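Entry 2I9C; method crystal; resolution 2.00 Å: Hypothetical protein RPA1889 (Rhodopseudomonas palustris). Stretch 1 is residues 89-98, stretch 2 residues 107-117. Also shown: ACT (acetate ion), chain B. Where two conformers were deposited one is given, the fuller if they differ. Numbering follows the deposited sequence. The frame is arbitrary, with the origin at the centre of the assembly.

Stretch 1 89-98: AREQLEAIVS
Stretch 2 107-117: DAGMCLDLLDD

Two helices of one chain, 89-98 and 107-117, pack with their N-to-C directions 135° apart, a signed crossing of -135°, so they run roughly but far from exactly antiparallel. The axes come within 8.5 Å, and both backbones are regular α-helix, with phi near -60° and psi near -45° and i-to-i+4 hydrogen bonds of 2.9 to 3.0 Å, such as L112 N to A108 O at 3.0 Å. V97 is at -49/-52, and psi relaxes to -29° at S98 and to -28° at D116 (phi -72°). The closest CA pairs fall at small residues of the second helix: L93 CA lies 5.4 Å from A108 CA, and V97 CA lies 5.8 Å from G109 CA. The two stretches bury 453 Å² between them.

The rule of the interface is a pair of reciprocal leucine knobs. L93 (chi1 m, chi2 t) points its CA-to-CB bond toward the second helix and sits among A108, C111, L112 and L115. Its branches divide the hole: CD2 lies 3.9 Å from A108 CB, while CD1 lies 3.8 Å from C111 SG, 3.9 Å from L112 CD2 and 4.3 Å from L115 CD1. L112, in the same m,t rotamer, returns the favour by sitting among R90, L93, E94 and V97. Its CD1 meets E94 CG at 3.7 Å and V97 CG2 at 3.9 Å, and its CD2 faces L93 CD1 and the arginine. C111, with chi1 t, and L115, again m,t, both start toward the first helix and hold SG and CD1 against the CD1 methyl of L93.

A108 is the small residue at the near point. Its CB touches L93 O at 3.7 Å, so methyl meets backbone directly, and I96 CG2 (I96 chi1 m, chi2 t) adds a contact at 4.0 Å to the same A108 CB. V97, with chi1 t, puts CG2 4.0 Å from A108 CB. V97 CG2 packs directly on G109 N at 3.5 Å; an ideal CB on G109 would point sideways and lie 4.0 Å from V97 CG2, an ordinary contact distance, so this methyl alone does not account for the glycine.

At the other end, R90 bridges the helices. Its CA-to-CB bond points sideways, but chi1, chi2 and chi3 all t (176°, 176°, -161°) extend the chain, and chi4 of 103° turns the guanidinium so that L112 CD2 covers one face, 3.9 Å from R90 CZ. D116 OD1 lies at the edge, near the guanidinium plane, and forms a salt bridge with R90 NH2 at 2.7 Å. The weak bonds R90 NH1 to D116 OD1 and R90 NH2 to D116 OD2, both 3.2 Å, supplement it. D116 uses chi1 m and chi2 -25°; its CA-to-CB bond is also sideways, and its carboxylate comes nearer. Within the first helix, R90 NE donates to E94 OE2 at 3.1 Å, a salt bridge one turn along. E94 (m, t, chi3 -21°) points its CA-to-CB bond away, yet its aliphatic CG still touches L112 CD1. One arginine thus links an acid on each helix above the leucine.

Outside the interface, Q92 (chi1 t, chi2 p, chi3 30°) donates from NE2 to acetate O at 2.8 Å.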

ATOM      1  N   ALA A  89     -10.142   3.861  -3.025  1.00 29.99           N
ATOM      2  CA  ALA A  89      -8.752   4.212  -2.709  1.00 30.34           C
ATOM      3  C   ALA A  89      -8.597   5.711  -2.439  1.00 30.06           C
ATOM      4  O   ALA A  89      -7.952   6.100  -1.456  1.00 30.05           O
ATOM      5  CB  ALA A  89      -7.777   3.741  -3.804  1.00 29.70           C
ATOM      6  N   ARG A  90      -9.189   6.542  -3.293  1.00 30.20           N
ATOM      7  CA  ARG A  90      -9.125   7.998  -3.141  1.00 31.29           C
ATOM      8  C   ARG A  90      -9.767   8.421  -1.783  1.00 31.02           C
ATOM      9  O   ARG A  90      -9.219   9.244  -1.054  1.00 29.38           O
ATOM     10  CB  ARG A  90      -9.793   8.728  -4.336  1.00 30.69           C
ATOM     11  CG  ARG A  90      -9.823  10.232  -4.127  1.00 32.94           C
ATOM     12  CD  ARG A  90     -10.365  11.099  -5.287  1.00 34.36           C
ATOM     13  NE  ARG A  90      -9.860  12.459  -5.033  1.00 42.85           N
ATOM     14  CZ  ARG A  90      -8.840  13.042  -5.669  1.00 44.06           C
ATOM     15  NH1 ARG A  90      -8.214  12.420  -6.672  1.00 43.16           N
ATOM     16  NH2 ARG A  90      -8.468  14.270  -5.307  1.00 45.62           N
ATOM     17  N   GLU A  91     -10.927   7.842  -1.475  1.00 31.74           N
ATOM     18  CA  GLU A  91     -11.618   8.076  -0.199  1.00 33.41           C
ATOM     19  C   GLU A  91     -10.736   7.758   1.025  1.00 31.15           C
ATOM     20  O   GLU A  91     -10.715   8.518   2.010  1.00 30.96           O
ATOM     21  CB  GLU A  91     -12.914   7.265  -0.164  1.00 33.81           C
ATOM     22  CG  GLU A  91     -13.764   7.427   1.126  1.00 38.89           C
ATOM     23  CD  GLU A  91     -14.996   6.477   1.195  1.00 39.03           C
ATOM     24  OE1 GLU A  91     -14.857   5.242   0.937  1.00 42.10           O
ATOM     25  OE2 GLU A  91     -16.107   6.985   1.538  1.00 45.14           O
ATOM     26  N   GLN A  92     -10.036   6.633   0.983  1.00 29.06           N
ATOM     27  CA  GLN A  92      -9.111   6.281   2.057  1.00 28.48           C
ATOM     28  C   GLN A  92      -7.935   7.266   2.120  1.00 28.13           C
ATOM     29  O   GLN A  92      -7.600   7.735   3.184  1.00 28.62           O
ATOM     30  CB  GLN A  92      -8.613   4.836   1.941  1.00 28.27           C
ATOM     31  CG  GLN A  92      -7.582   4.411   3.023  1.00 27.58           C
ATOM     32  CD  GLN A  92      -8.062   4.554   4.448  1.00 29.74           C
ATOM     33  OE1 GLN A  92      -9.274   4.443   4.750  1.00 32.67           O
ATOM     34  NE2 GLN A  92      -7.120   4.817   5.348  1.00 24.75           N
ATOM     35  N   LEU A  93      -7.377   7.653   0.986  1.00 27.01           N
ATOM     36  CA  LEU A  93      -6.290   8.610   1.035  1.00 27.81           C
ATOM     37  C   LEU A  93      -6.758   9.910   1.647  1.00 27.49           C
ATOM     38  O   LEU A  93      -6.001  10.541   2.365  1.00 27.93           O
ATOM     39  CB  LEU A  93      -5.696   8.839  -0.360  1.00 27.31           C
ATOM     40  CG  LEU A  93      -4.946   7.687  -1.031  1.00 29.27           C
ATOM     41  CD1 LEU A  93      -4.557   8.098  -2.462  1.00 26.42           C
ATOM     42  CD2 LEU A  93      -3.670   7.337  -0.201  1.00 29.81           C
ATOM     43  N   GLU A  94      -7.994  10.323   1.322  1.00 28.37           N
ATOM     44  CA  GLU A  94      -8.578  11.549   1.838  1.00 29.05           C
ATOM     45  C   GLU A  94      -8.735  11.470   3.347  1.00 27.69           C
ATOM     46  O   GLU A  94      -8.437  12.431   4.011  1.00 28.40           O
ATOM     47  CB  GLU A  94      -9.902  11.878   1.141  1.00 28.26           C
ATOM     48  CG  GLU A  94      -9.661  12.387  -0.316  1.00 31.19           C
ATOM     49  CD  GLU A  94     -10.918  12.584  -1.160  1.00 34.43           C
ATOM     50  OE1 GLU A  94     -11.997  11.995  -0.868  1.00 41.29           O
ATOM     51  OE2 GLU A  94     -10.795  13.316  -2.165  1.00 38.01           O
ATOM     52  N   ALA A  95      -9.214  10.338   3.866  1.00 27.36           N
ATOM     53  CA  ALA A  95      -9.279  10.057   5.340  1.00 26.96           C
ATOM     54  C   ALA A  95      -7.913  10.112   6.037  1.00 26.32           C
ATOM     55  O   ALA A  95      -7.809  10.629   7.145  1.00 25.86           O
ATOM     56  CB  ALA A  95      -9.943   8.708   5.599  1.00 26.67           C
ATOM     57  N   ILE A  96      -6.886   9.523   5.413  1.00 25.83           N
ATOM     58  CA  ILE A  96      -5.511   9.652   5.915  1.00 25.87           C
ATOM     59  C   ILE A  96      -5.056  11.126   5.978  1.00 26.67           C
ATOM     60  O   ILE A  96      -4.600  11.587   7.029  1.00 27.10           O
ATOM     61  CB  ILE A  96      -4.508   8.733   5.126  1.00 25.58           C
ATOM     62  CG1 ILE A  96      -4.977   7.269   5.234  1.00 24.13           C
ATOM     63  CG2 ILE A  96      -3.020   8.930   5.655  1.00 25.22           C
ATOM     64  CD1 ILE A  96      -4.118   6.300   4.342  1.00 24.05           C
ATOM     65  N   VAL A  97      -5.182  11.882   4.876  1.00 26.21           N
ATOM     66  CA  VAL A  97      -4.989  13.353   4.971  1.00 25.35           C
ATOM     67  C   VAL A  97      -5.786  13.986   6.136  1.00 25.57           C
ATOM     68  O   VAL A  97      -5.212  14.743   6.906  1.00 26.66           O
ATOM     69  CB  VAL A  97      -5.352  14.067   3.647  1.00 24.86           C
ATOM     70  CG1 VAL A  97      -5.267  15.562   3.796  1.00 26.52           C
ATOM     71  CG2 VAL A  97      -4.432  13.611   2.538  1.00 23.18           C
ATOM     72  N   SER A  98      -7.097  13.732   6.233  1.00 25.29           N
ATOM     73  CA  SER A  98      -7.935  14.333   7.303  1.00 26.62           C
ATOM     74  C   SER A  98      -7.447  14.000   8.702  1.00 26.03           C
ATOM     75  O   SER A  98      -7.639  14.788   9.652  1.00 25.53           O
ATOM     76  CB  SER A  98      -9.372  13.867   7.207  1.00 27.00           C
ATOM     77  OG  SER A  98      -9.933  14.386   6.044  1.00 33.99           O
ATOM     78  N   ASP A 107       2.349  12.020   2.686  1.00 28.30           N
ATOM     79  CA  ASP A 107       2.518  11.097   1.563  1.00 29.41           C
ATOM     80  C   ASP A 107       1.152  11.008   0.838  1.00 28.38           C
ATOM     81  O   ASP A 107       1.098  11.114  -0.382  1.00 27.59           O
ATOM     82  CB  ASP A 107       3.000   9.729   2.107  1.00 30.39           C
ATOM     83  CG  ASP A 107       3.374   8.720   1.037  1.00 38.43           C
ATOM     84  OD1 ASP A 107       2.709   8.575  -0.012  1.00 45.77           O
ATOM     85  OD2 ASP A 107       4.325   7.954   1.279  1.00 49.18           O
ATOM     86  N   ALA A 108       0.055  10.851   1.584  1.00 28.29           N
ATOM     87  CA  ALA A 108      -1.283  10.740   0.973  1.00 27.16           C
ATOM     88  C   ALA A 108      -1.708  12.020   0.282  1.00 27.54           C
ATOM     89  O   ALA A 108      -2.293  11.963  -0.786  1.00 27.17           O
ATOM     90  CB  ALA A 108      -2.298  10.298   2.000  1.00 28.12           C
ATOM     91  N   GLY A 109      -1.364  13.167   0.888  1.00 28.21           N
ATOM     92  CA  GLY A 109      -1.611  14.495   0.337  1.00 27.64           C
ATOM     93  C   GLY A 109      -0.911  14.673  -1.004  1.00 27.59           C
ATOM     94  O   GLY A 109      -1.550  15.108  -1.985  1.00 28.44           O
HETATM   95  N   MSE A 110       0.380  14.318  -1.065  1.00 27.65           N
HETATM   96  CA  MSE A 110       1.154  14.365  -2.311  0.50 28.48           C
HETATM   97  C   MSE A 110       0.577  13.426  -3.404  1.00 27.76           C
HETATM   98  O   MSE A 110       0.483  13.819  -4.584  1.00 27.19           O
HETATM   99  CB  MSE A 110       2.641  14.091  -2.040  0.50 29.48           C
HETATM  100  CG  MSE A 110       3.582  14.203  -3.269  0.50 34.50           C
HETATM  101 SE   MSE A 110       4.306  16.028  -3.720  0.50 48.64          SE
HETATM  102  CE  MSE A 110       2.883  16.656  -4.881  0.50 45.08           C
ATOM    103  N   CYS A 111       0.169  12.213  -3.007  1.00 27.28           N
ATOM    104  CA  CYS A 111      -0.495  11.278  -3.911  0.50 27.28           C
ATOM    105  C   CYS A 111      -1.733  11.899  -4.551  1.00 27.84           C
ATOM    106  O   CYS A 111      -1.920  11.809  -5.761  1.00 27.60           O
ATOM    107  CB  CYS A 111      -0.906   9.993  -3.197  0.50 27.15           C
ATOM    108  SG  CYS A 111      -1.341   8.729  -4.358  0.50 25.90           S
ATOM    109  N   LEU A 112      -2.567  12.514  -3.722  1.00 27.14           N
ATOM    110  CA  LEU A 112      -3.774  13.151  -4.188  1.00 27.03           C
ATOM    111  C   LEU A 112      -3.472  14.387  -5.091  1.00 27.11           C
ATOM    112  O   LEU A 112      -4.143  14.599  -6.108  1.00 26.53           O
ATOM    113  CB  LEU A 112      -4.651  13.509  -2.989  1.00 26.01           C
ATOM    114  CG  LEU A 112      -5.328  12.362  -2.258  1.00 26.66           C
ATOM    115  CD1 LEU A 112      -6.027  12.932  -1.001  1.00 27.77           C
ATOM    116  CD2 LEU A 112      -6.293  11.565  -3.159  1.00 27.66           C
ATOM    117  N   ASP A 113      -2.448  15.157  -4.754  1.00 27.53           N
ATOM    118  CA  ASP A 113      -1.984  16.273  -5.633  1.00 28.76           C
ATOM    119  C   ASP A 113      -1.592  15.755  -7.026  1.00 28.71           C
ATOM    120  O   ASP A 113      -2.036  16.281  -8.036  1.00 28.57           O
ATOM    121  CB  ASP A 113      -0.814  17.045  -4.983  1.00 28.20           C
ATOM    122  CG  ASP A 113      -1.246  17.821  -3.730  1.00 31.82           C
ATOM    123  OD1 ASP A 113      -2.470  18.039  -3.564  1.00 34.67           O
ATOM    124  OD2 ASP A 113      -0.382  18.194  -2.896  1.00 32.81           O
ATOM    125  N   LEU A 114      -0.811  14.677  -7.066  1.00 29.07           N
ATOM    126  CA  LEU A 114      -0.386  14.081  -8.319  1.00 30.21           C
ATOM    127  C   LEU A 114      -1.596  13.562  -9.097  1.00 30.84           C
ATOM    128  O   LEU A 114      -1.674  13.729 -10.296  1.00 31.45           O
ATOM    129  CB  LEU A 114       0.617  12.944  -8.050  1.00 30.57           C
ATOM    130  CG  LEU A 114       2.001  13.352  -7.513  1.00 30.07           C
ATOM    131  CD1 LEU A 114       2.741  12.160  -6.880  1.00 27.23           C
ATOM    132  CD2 LEU A 114       2.754  13.916  -8.690  1.00 26.56           C
ATOM    133  N   LEU A 115      -2.533  12.931  -8.390  1.00 31.36           N
ATOM    134  CA  LEU A 115      -3.771  12.441  -9.005  1.00 32.29           C
ATOM    135  C   LEU A 115      -4.606  13.560  -9.621  1.00 32.19           C
ATOM    136  O   LEU A 115      -5.201  13.388 -10.674  1.00 32.38           O
ATOM    137  CB  LEU A 115      -4.618  11.709  -7.949  1.00 31.80           C
ATOM    138  CG  LEU A 115      -4.165  10.297  -7.651  1.00 33.43           C
ATOM    139  CD1 LEU A 115      -4.924   9.718  -6.468  1.00 34.94           C
ATOM    140  CD2 LEU A 115      -4.325   9.428  -8.909  1.00 35.98           C
ATOM    141  N   ASP A 116      -4.666  14.690  -8.935  1.00 33.03           N
ATOM    142  CA  ASP A 116      -5.418  15.858  -9.394  1.00 34.92           C
ATOM    143  C   ASP A 116      -4.752  16.560 -10.584  1.00 34.98           C
ATOM    144  O   ASP A 116      -5.440  17.193 -11.376  1.00 35.46           O
ATOM    145  CB  ASP A 116      -5.672  16.838  -8.236  1.00 35.07           C
ATOM    146  CG  ASP A 116      -6.618  16.261  -7.178  1.00 38.59           C
ATOM    147  OD1 ASP A 116      -7.423  15.372  -7.521  1.00 42.10           O
ATOM    148  OD2 ASP A 116      -6.572  16.704  -6.005  1.00 42.09           O
ATOM    149  N   ASP A 117      -3.424  16.449 -10.686  1.00 35.34           N
ATOM    150  CA  ASP A 117      -2.671  16.970 -11.834  0.50 35.49           C
ATOM    151  C   ASP A 117      -3.023  16.188 -13.113  1.00 36.45           C
ATOM    152  O   ASP A 117      -3.143  16.768 -14.183  1.00 35.37           O
ATOM    153  CB  ASP A 117      -1.153  16.945 -11.567  0.50 34.68           C
ATOM    154  CG  ASP A 117      -0.322  17.465 -12.760  0.50 33.62           C
ATOM    155  OD1 ASP A 117      -0.342  18.686 -13.039  0.50 31.23           O
ATOM    156  OD2 ASP A 117       0.372  16.652 -13.405  0.50 31.01           O
TER
HETATM  157  C   ACT B 124      -7.897   6.817   8.642  1.00 30.10           C
HETATM  158  O   ACT B 124      -7.545   5.819   7.909  1.00 26.02           O
HETATM  159  OXT ACT B 124      -8.972   6.918   9.451  1.00 27.92           O
HETATM  160  CH3 ACT B 124      -6.973   7.896   8.430  1.00 31.62           C